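Aromatic-amino-acid aminotransferase (Burkholderia pseudomallei, PDB 4F4E) probably catalyses pyridoxal-phosphate-dependent transamination of aromatic amino acids such as tyrosine with 2-oxoglutarate, working as a homodimer. Local coordinates at residues Ala129-Ala134 with Asp161-Glu166; Asp135-Leu140 with Arg228-Leu233. One frame throughout, in Å; residues are numbered along the deposited sequence.

Contact 1 (Ala129-Ala134 with Asp161-Glu166); sequences ALKIGA and DMAGFE
The ammonium of Lys131 lies beside Ala163, 4.4 Å from NZ to CA, and reaches Met162 O only through a water that donates to that oxygen at 2.8 Å and accepts weakly from Lys131 NZ at 3.2 Å. The same nitrogen forms a salt bridge with Asp135, one turn further along its helix, so the water is a secondary partner. Thr304 of the second subunit packs on both Lys131 and Met162, which sets this end of the contact beside the dimer interface. Next along is Ala163 itself, whose methyl points at the helix and lies 3.7 Å from the methyl of Ala134, CB to CB; two side chains this short let the backbones come close, with the CA atoms of Ala134 and Ala163 6.2 Å apart. Here helix 154-162 is finished off by a Schellman motif: Gly164 takes positive phi (111°), a conformation in which a side chain would collide with the preceding carbonyl, and its N bonds back to Asp161 O. The chain is thereby turned toward strand 167-174 of the large-domain sheet, and Phe165 faces helix 125-140. With CG anti to the carbonyl carbon (chi1 -63°), its ring reaches the helix edge-first: CE2 lies 3.4 Å from Ala134 O, which sits in the ring plane, while the same carbon is 4.2 Å from Ala134 CB. The ring also touches Leu137 and Arg138.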
ATOM      1  N   ALA A 129      -5.641   0.194   6.757  1.00  6.90           N
ATOM      2  CA  ALA A 129      -5.813  -0.290   8.141  1.00  7.25           C
ATOM      3  C   ALA A 129      -7.011  -1.232   8.245  1.00  7.38           C
ATOM      4  O   ALA A 129      -6.962  -2.278   8.888  1.00  7.17           O
ATOM      5  CB  ALA A 129      -5.940   0.862   9.118  1.00  7.25           C
ATOM      6  N   LEU A 130      -8.103  -0.831   7.602  1.00  7.60           N
ATOM      7  CA  LEU A 130      -9.273  -1.685   7.537  1.00  7.54           C
ATOM      8  C   LEU A 130      -8.959  -3.025   6.877  1.00  7.90           C
ATOM      9  O   LEU A 130      -9.424  -4.084   7.338  1.00  7.84           O
ATOM     10  CB  LEU A 130     -10.450  -1.006   6.838  1.00  7.47           C
ATOM     11  CG  LEU A 130     -11.138   0.169   7.506  1.00  7.30           C
ATOM     12  CD1 LEU A 130     -11.963   1.004   6.466  1.00  7.63           C
ATOM     13  CD2 LEU A 130     -12.010  -0.358   8.684  1.00  7.72           C
ATOM     14  N   LYS A 131      -8.194  -2.981   5.786  1.00  8.15           N
ATOM     15  CA  LYS A 131      -7.853  -4.181   5.021  1.00  8.17           C
ATOM     16  C   LYS A 131      -7.001  -5.135   5.855  1.00  8.58           C
ATOM     17  O   LYS A 131      -7.257  -6.313   5.937  1.00  8.32           O
ATOM     18  CB  LYS A 131      -7.095  -3.778   3.752  1.00  8.32           C
ATOM     19  CG  LYS A 131      -6.574  -4.908   2.882  1.00  8.83           C
ATOM     20  CD  LYS A 131      -7.673  -5.864   2.476  1.00  9.45           C
ATOM     21  CE  LYS A 131      -7.204  -6.848   1.429  1.00 10.57           C
ATOM     22  NZ  LYS A 131      -8.052  -8.069   1.292  1.00 11.10           N
ATOM     23  N   ILE A 132      -5.933  -4.622   6.444  1.00  8.52           N
ATOM     24  CA  ILE A 132      -5.074  -5.499   7.232  1.00  8.86           C
ATOM     25  C   ILE A 132      -5.809  -6.080   8.440  1.00  8.54           C
ATOM     26  O   ILE A 132      -5.614  -7.253   8.768  1.00  8.00           O
ATOM     27  CB  ILE A 132      -3.687  -4.884   7.536  1.00  9.26           C
ATOM     28  CG1 ILE A 132      -3.756  -3.680   8.425  1.00  9.73           C
ATOM     29  CG2 ILE A 132      -2.925  -4.585   6.225  1.00  9.55           C
ATOM     30  CD1 ILE A 132      -2.360  -3.176   8.844  1.00 10.54           C
ATOM     31  N   GLY A 133      -6.683  -5.274   9.068  1.00  8.45           N
ATOM     32  CA  GLY A 133      -7.520  -5.745  10.129  1.00  8.76           C
ATOM     33  C   GLY A 133      -8.480  -6.833   9.650  1.00  9.09           C
ATOM     34  O   GLY A 133      -8.637  -7.865  10.320  1.00  9.36           O
ATOM     35  N   ALA A 134      -9.135  -6.576   8.516  1.00  9.26           N
ATOM     36  CA  ALA A 134     -10.105  -7.494   7.910  1.00  9.68           C
ATOM     37  C   ALA A 134      -9.409  -8.827   7.592  1.00 10.03           C
ATOM     38  O   ALA A 134      -9.901  -9.910   7.936  1.00 10.48           O
ATOM     39  CB  ALA A 134     -10.725  -6.886   6.635  1.00  9.55           C
ATOM     40  N   ASP A 161     -16.502  -7.408   2.106  1.00 12.06           N
ATOM     41  CA  ASP A 161     -16.945  -8.466   1.226  0.70 13.59           C
ATOM     42  C   ASP A 161     -15.758  -9.072   0.450  1.00 13.32           C
ATOM     43  O   ASP A 161     -15.647 -10.290   0.344  1.00 13.49           O
ATOM     44  CB  ASP A 161     -18.013  -7.946   0.283  0.70 14.71           C
ATOM     45  CG  ASP A 161     -18.543  -9.003  -0.616  0.70 16.91           C
ATOM     46  OD1 ASP A 161     -19.429  -9.750  -0.180  0.70 19.47           O
ATOM     47  OD2 ASP A 161     -18.067  -9.050  -1.750  0.70 18.64           O
ATOM     48  N   MET A 162     -14.886  -8.232  -0.090  1.00 13.89           N
ATOM     49  CA  MET A 162     -13.663  -8.726  -0.766  1.00 15.13           C
ATOM     50  C   MET A 162     -12.720  -9.464   0.158  1.00 14.56           C
ATOM     51  O   MET A 162     -11.973 -10.362  -0.273  1.00 14.84           O
ATOM     52  CB  MET A 162     -12.926  -7.565  -1.424  1.00 16.47           C
ATOM     53  CG  MET A 162     -11.689  -7.972  -2.195  1.00 19.54           C
ATOM     54  SD  MET A 162     -12.057  -8.953  -3.693  1.00 26.79           S
ATOM     55  CE  MET A 162     -13.443  -8.081  -4.385  1.00 21.44           C
ATOM     56  N   ALA A 163     -12.714  -9.102   1.435  1.00 13.47           N
ATOM     57  CA  ALA A 163     -11.884  -9.802   2.416  1.00 13.18           C
ATOM     58  C   ALA A 163     -12.501 -11.180   2.820  1.00 13.50           C
ATOM     59  O   ALA A 163     -11.885 -11.921   3.573  1.00 14.15           O
ATOM     60  CB  ALA A 163     -11.649  -8.919   3.641  1.00 12.81           C
ATOM     61  N   GLY A 164     -13.693 -11.487   2.334  1.00 14.01           N
ATOM     62  CA  GLY A 164     -14.331 -12.802   2.538  1.00 14.44           C
ATOM     63  C   GLY A 164     -15.556 -12.841   3.436  1.00 14.56           C
ATOM     64  O   GLY A 164     -16.112 -13.925   3.671  1.00 15.18           O
ATOM     65  N   PHE A 165     -15.991 -11.705   3.946  1.00 13.55           N
ATOM     66  CA  PHE A 165     -17.072 -11.644   4.948  1.00 13.79           C
ATOM     67  C   PHE A 165     -18.436 -11.358   4.341  1.00 14.24           C
ATOM     68  O   PHE A 165     -18.569 -10.598   3.403  1.00 13.43           O
ATOM     69  CB  PHE A 165     -16.788 -10.503   5.951  1.00 13.41           C
ATOM     70  CG  PHE A 165     -15.538 -10.690   6.771  1.00 13.41           C
ATOM     71  CD1 PHE A 165     -15.568 -11.488   7.899  1.00 13.67           C
ATOM     72  CD2 PHE A 165     -14.362 -10.031   6.450  1.00 12.93           C
ATOM     73  CE1 PHE A 165     -14.439 -11.677   8.692  1.00 13.61           C
ATOM     74  CE2 PHE A 165     -13.220 -10.209   7.227  1.00 12.82           C
ATOM     75  CZ  PHE A 165     -13.265 -11.034   8.353  1.00 13.43           C
ATOM     76  N   GLU A 166     -19.488 -11.941   4.911  1.00 15.23           N
ATOM     77  CA  GLU A 166     -20.844 -11.503   4.620  1.00 15.83           C
ATOM     78  C   GLU A 166     -21.065 -10.206   5.400  1.00 14.83           C
ATOM     79  O   GLU A 166     -20.757 -10.147   6.593  1.00 13.39           O
ATOM     80  CB  GLU A 166     -21.843 -12.578   5.083  1.00 19.08           C
ATOM     81  CG  GLU A 166     -23.301 -12.153   4.966  1.00 22.22           C
ATOM     82  CD  GLU A 166     -24.278 -13.155   5.572  1.00 25.12           C
ATOM     83  OE1 GLU A 166     -23.875 -14.320   5.777  1.00 26.90           O
ATOM     84  OE2 GLU A 166     -25.439 -12.733   5.850  1.00 28.40           O
TER
HETATM   85  O   HOH W   1      -9.144 -10.464  -0.507  1.00 27.69           O

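Contact 2 (Asp135-Leu140 with Arg228-Leu233); sequences DFLRTL and RLVPFL
Leu137 spreads its two methyls over two residues of strand 230-235, and everything that passes between the segments is apolar. CD1 approaches the ring of Phe232 obliquely, touching the CD2-CE2 side, with Leu137 CD1 to Phe232 CD2 at 3.9 Å. The other branch, Leu137 CD2, meets Val230 CG1 at 4.2 Å. Val230 and Phe232 are alternate residues of the strand, so both point from the same side of the sheet toward the helix. Phe232 CG stands roughly anti to the backbone N (chi1 -155°), beside the carbonyl carbon, which carries the CD2-CE2 side of the ring to Leu137 CD1. Leu137 slides past both strand side chains in the opposite direction. The backbones stay well apart: the nearest CA atoms, those of Leu137 and Val230, are 9.6 Å from each other. This is helix-on-sheet packing in the large domain, where helix 125-140 lies against the middle strands on one face of the central mixed sheet. Ile197 and Phe262, on the strands flanking 230-235, also touch Leu137, and the rings of Phe262 and Phe232 meet at about 45°.

Polar bonding stays within the sheet and within the helix: the strand pairs through its backbone with strands 197-201 and 261-266, and on the helix Thr139 OG1 donates to Phe136 O at 2.8 Å, lying in the carbonyl plane on a lone pair, with a C=O...donor angle of 142°. The same oxygen accepts from Leu140 N, so two donors grip it near the helix end. Leu140 CG lies over one face of the Phe136 ring, offset toward its rim.

With hydrophobic contact alone between the segments, helix and strand are held by the shape and burial of Leu137, Val230 and Phe232, rather than by directional bonds.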
ATOM      1  N   ASP A 135      -8.239  -8.744   6.968  1.00 10.07           N
ATOM      2  CA  ASP A 135      -7.568  -9.967   6.589  1.00 10.85           C
ATOM      3  C   ASP A 135      -7.152 -10.760   7.835  1.00 10.84           C
ATOM      4  O   ASP A 135      -7.288 -11.987   7.837  1.00 11.51           O
ATOM      5  CB  ASP A 135      -6.332  -9.759   5.717  1.00 11.26           C
ATOM      6  CG  ASP A 135      -6.655  -9.303   4.280  1.00 11.79           C
ATOM      7  OD1 ASP A 135      -7.831  -9.394   3.835  1.00 12.38           O
ATOM      8  OD2 ASP A 135      -5.670  -8.858   3.628  1.00 11.96           O
ATOM      9  N   PHE A 136      -6.658 -10.099   8.863  1.00 10.60           N
ATOM     10  CA  PHE A 136      -6.312 -10.787  10.103  1.00 11.43           C
ATOM     11  C   PHE A 136      -7.569 -11.368  10.756  1.00 11.61           C
ATOM     12  O   PHE A 136      -7.566 -12.520  11.213  1.00 11.75           O
ATOM     13  CB  PHE A 136      -5.611  -9.814  11.053  1.00 12.17           C
ATOM     14  CG  PHE A 136      -5.306 -10.371  12.410  1.00 13.71           C
ATOM     15  CD1 PHE A 136      -4.566 -11.539  12.570  1.00 13.99           C
ATOM     16  CD2 PHE A 136      -5.729  -9.701  13.548  1.00 14.51           C
ATOM     17  CE1 PHE A 136      -4.273 -12.037  13.835  1.00 14.95           C
ATOM     18  CE2 PHE A 136      -5.423 -10.184  14.816  1.00 15.09           C
ATOM     19  CZ  PHE A 136      -4.705 -11.352  14.961  1.00 14.84           C
ATOM     20  N   LEU A 137      -8.641 -10.578  10.807  1.00 11.34           N
ATOM     21  CA  LEU A 137      -9.905 -11.083  11.369  1.00 12.18           C
ATOM     22  C   LEU A 137     -10.396 -12.352  10.669  1.00 13.73           C
ATOM     23  O   LEU A 137     -10.903 -13.263  11.317  1.00 13.95           O
ATOM     24  CB  LEU A 137     -10.968  -9.989  11.391  1.00 11.47           C
ATOM     25  CG  LEU A 137     -10.870  -9.073  12.631  1.00 11.28           C
ATOM     26  CD1 LEU A 137     -11.531  -7.736  12.390  1.00 10.54           C
ATOM     27  CD2 LEU A 137     -11.455  -9.763  13.909  1.00 12.02           C
ATOM     28  N   ARG A 138     -10.212 -12.411   9.356  1.00 15.48           N
ATOM     29  CA  ARG A 138     -10.620 -13.547   8.573  1.00 19.14           C
ATOM     30  C   ARG A 138      -9.884 -14.820   8.987  1.00 19.78           C
ATOM     31  O   ARG A 138     -10.479 -15.878   9.046  1.00 21.57           O
ATOM     32  CB  ARG A 138     -10.458 -13.242   7.097  1.00 21.72           C
ATOM     33  CG  ARG A 138     -10.704 -14.398   6.143  1.00 26.97           C
ATOM     34  CD  ARG A 138     -12.143 -14.515   5.742  1.00 32.35           C
ATOM     35  NE  ARG A 138     -12.238 -15.405   4.573  1.00 38.66           N
ATOM     36  CZ  ARG A 138     -13.351 -16.019   4.192  1.00 38.98           C
ATOM     37  NH1 ARG A 138     -14.484 -15.857   4.877  1.00 41.43           N
ATOM     38  NH2 ARG A 138     -13.325 -16.794   3.117  1.00 43.80           N
ATOM     39  N   THR A 139      -8.610 -14.718   9.329  1.00 20.43           N
ATOM     40  CA  THR A 139      -7.869 -15.861   9.836  1.00 20.96           C
ATOM     41  C   THR A 139      -8.356 -16.313  11.196  1.00 22.27           C
ATOM     42  O   THR A 139      -8.257 -17.509  11.508  1.00 22.85           O
ATOM     43  CB  THR A 139      -6.344 -15.600   9.998  1.00 21.65           C
ATOM     44  OG1 THR A 139      -6.067 -14.857  11.225  1.00 22.33           O
ATOM     45  CG2 THR A 139      -5.794 -14.922   8.779  1.00 22.13           C
ATOM     46  N   LEU A 140      -8.855 -15.390  12.018  1.00 20.70           N
ATOM     47  CA  LEU A 140      -9.330 -15.709  13.357  1.00 21.87           C
ATOM     48  C   LEU A 140     -10.651 -16.447  13.350  1.00 21.60           C
ATOM     49  O   LEU A 140     -10.845 -17.388  14.102  1.00 21.94           O
ATOM     50  CB  LEU A 140      -9.532 -14.436  14.187  1.00 23.29           C
ATOM     51  CG  LEU A 140      -8.360 -13.605  14.636  1.00 24.58           C
ATOM     52  CD1 LEU A 140      -8.878 -12.413  15.448  1.00 24.33           C
ATOM     53  CD2 LEU A 140      -7.417 -14.466  15.464  1.00 24.69           C
ATOM     54  N   ARG A 228     -20.211  -9.999  23.313  1.00 16.65           N
ATOM     55  CA  ARG A 228     -18.907 -10.419  22.785  1.00 17.03           C
ATOM     56  C   ARG A 228     -18.791 -10.162  21.282  1.00 14.87           C
ATOM     57  O   ARG A 228     -18.295 -10.986  20.530  1.00 14.63           O
ATOM     58  CB  ARG A 228     -18.613 -11.861  23.163  1.00 19.36           C
ATOM     59  CG  ARG A 228     -18.846 -12.096  24.660  1.00 22.69           C
ATOM     60  CD  ARG A 228     -18.307 -13.435  25.114  1.00 26.86           C
ATOM     61  NE  ARG A 228     -19.154 -14.543  24.646  1.00 30.37           N
ATOM     62  CZ  ARG A 228     -18.829 -15.435  23.699  1.00 32.23           C
ATOM     63  NH1 ARG A 228     -17.650 -15.397  23.055  1.00 33.88           N
ATOM     64  NH2 ARG A 228     -19.718 -16.381  23.383  1.00 34.31           N
ATOM     65  N   LEU A 229     -19.227  -8.972  20.891  1.00 13.52           N
ATOM     66  CA  LEU A 229     -19.033  -8.487  19.542  1.00 12.80           C
ATOM     67  C   LEU A 229     -17.619  -7.914  19.432  1.00 12.37           C
ATOM     68  O   LEU A 229     -16.988  -7.588  20.435  1.00 12.83           O
ATOM     69  CB  LEU A 229     -20.080  -7.436  19.217  1.00 12.49           C
ATOM     70  CG  LEU A 229     -21.515  -7.874  19.561  1.00 13.04           C
ATOM     71  CD1 LEU A 229     -22.441  -6.823  18.979  1.00 13.29           C
ATOM     72  CD2 LEU A 229     -21.875  -9.261  19.027  1.00 13.22           C
ATOM     73  N   VAL A 230     -17.129  -7.773  18.210  1.00 11.63           N
ATOM     74  CA  VAL A 230     -15.778  -7.252  17.984  1.00 10.66           C
ATOM     75  C   VAL A 230     -15.954  -5.870  17.402  1.00 10.24           C
ATOM     76  O   VAL A 230     -16.363  -5.709  16.248  1.00  9.95           O
ATOM     77  CB  VAL A 230     -14.989  -8.149  17.011  1.00 10.44           C
ATOM     78  CG1 VAL A 230     -13.606  -7.516  16.726  1.00 10.04           C
ATOM     79  CG2 VAL A 230     -14.899  -9.579  17.560  1.00 10.53           C
ATOM     80  N   PRO A 231     -15.662  -4.833  18.202  1.00 10.26           N
ATOM     81  CA  PRO A 231     -15.819  -3.473  17.690  1.00 10.11           C
ATOM     82  C   PRO A 231     -14.639  -3.086  16.795  1.00  9.86           C
ATOM     83  O   PRO A 231     -13.485  -3.265  17.172  1.00  9.56           O
ATOM     84  CB  PRO A 231     -15.846  -2.617  18.946  1.00 10.32           C
ATOM     85  CG  PRO A 231     -15.013  -3.379  19.919  1.00 10.53           C
ATOM     86  CD  PRO A 231     -15.172  -4.852  19.585  1.00 10.52           C
ATOM     87  N   PHE A 232     -14.979  -2.523  15.647  1.00  9.85           N
ATOM     88  CA  PHE A 232     -14.002  -2.069  14.694  1.00  9.47           C
ATOM     89  C   PHE A 232     -14.272  -0.594  14.497  1.00  9.53           C
ATOM     90  O   PHE A 232     -15.124  -0.176  13.684  1.00  9.65           O
ATOM     91  CB  PHE A 232     -14.028  -2.893  13.369  1.00  9.39           C
ATOM     92  CG  PHE A 232     -12.704  -2.880  12.613  1.00  9.28           C
ATOM     93  CD1 PHE A 232     -11.876  -1.741  12.597  1.00  9.00           C
ATOM     94  CD2 PHE A 232     -12.309  -3.975  11.894  1.00  9.27           C
ATOM     95  CE1 PHE A 232     -10.647  -1.751  11.907  1.00  8.74           C
ATOM     96  CE2 PHE A 232     -11.079  -3.985  11.199  1.00  9.09           C
ATOM     97  CZ  PHE A 232     -10.248  -2.882  11.222  1.00  8.75           C
ATOM     98  N   LEU A 233     -13.557   0.242  15.258  1.00  9.53           N
ATOM     99  CA  LEU A 233     -13.775   1.685  15.157  0.50  9.30           C
ATOM    100  C   LEU A 233     -13.023   2.220  13.937  1.00  8.94           C
ATOM    101  O   LEU A 233     -11.884   1.811  13.653  1.00  8.77           O
ATOM    102  CB  LEU A 233     -13.338   2.387  16.450  0.50  9.58           C
ATOM    103  CG  LEU A 233     -14.251   2.105  17.650  0.50 10.05           C
ATOM    104  CD1 LEU A 233     -13.505   2.321  18.944  0.50 10.35           C
ATOM    105  CD2 LEU A 233     -15.488   3.010  17.600  0.50 10.29           C
TER

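Contacts 1 and 2 use successive parts of the same helix, 125-140, and their centres are about 9 Å apart. All the touching residues of contact 2 are buried, and it joins the helix to the central sheet; contact 1 joins it to the end of a neighbouring helix and the turn after it, and there Ala163 is partly exposed. Their chemistry follows: branched and aromatic side chains fill the wider helix-to-sheet spacing, whereas small methyls, a ring edge and a water serve the closer approach. Arg138, on the 135-140 part of the helix, reaches back to contact 1, with NH1 2.8 Å from Gly164 O, and Leu130 CD2 lies 3.8 Å from Phe232 CE1. Both contacts also touch the second subunit.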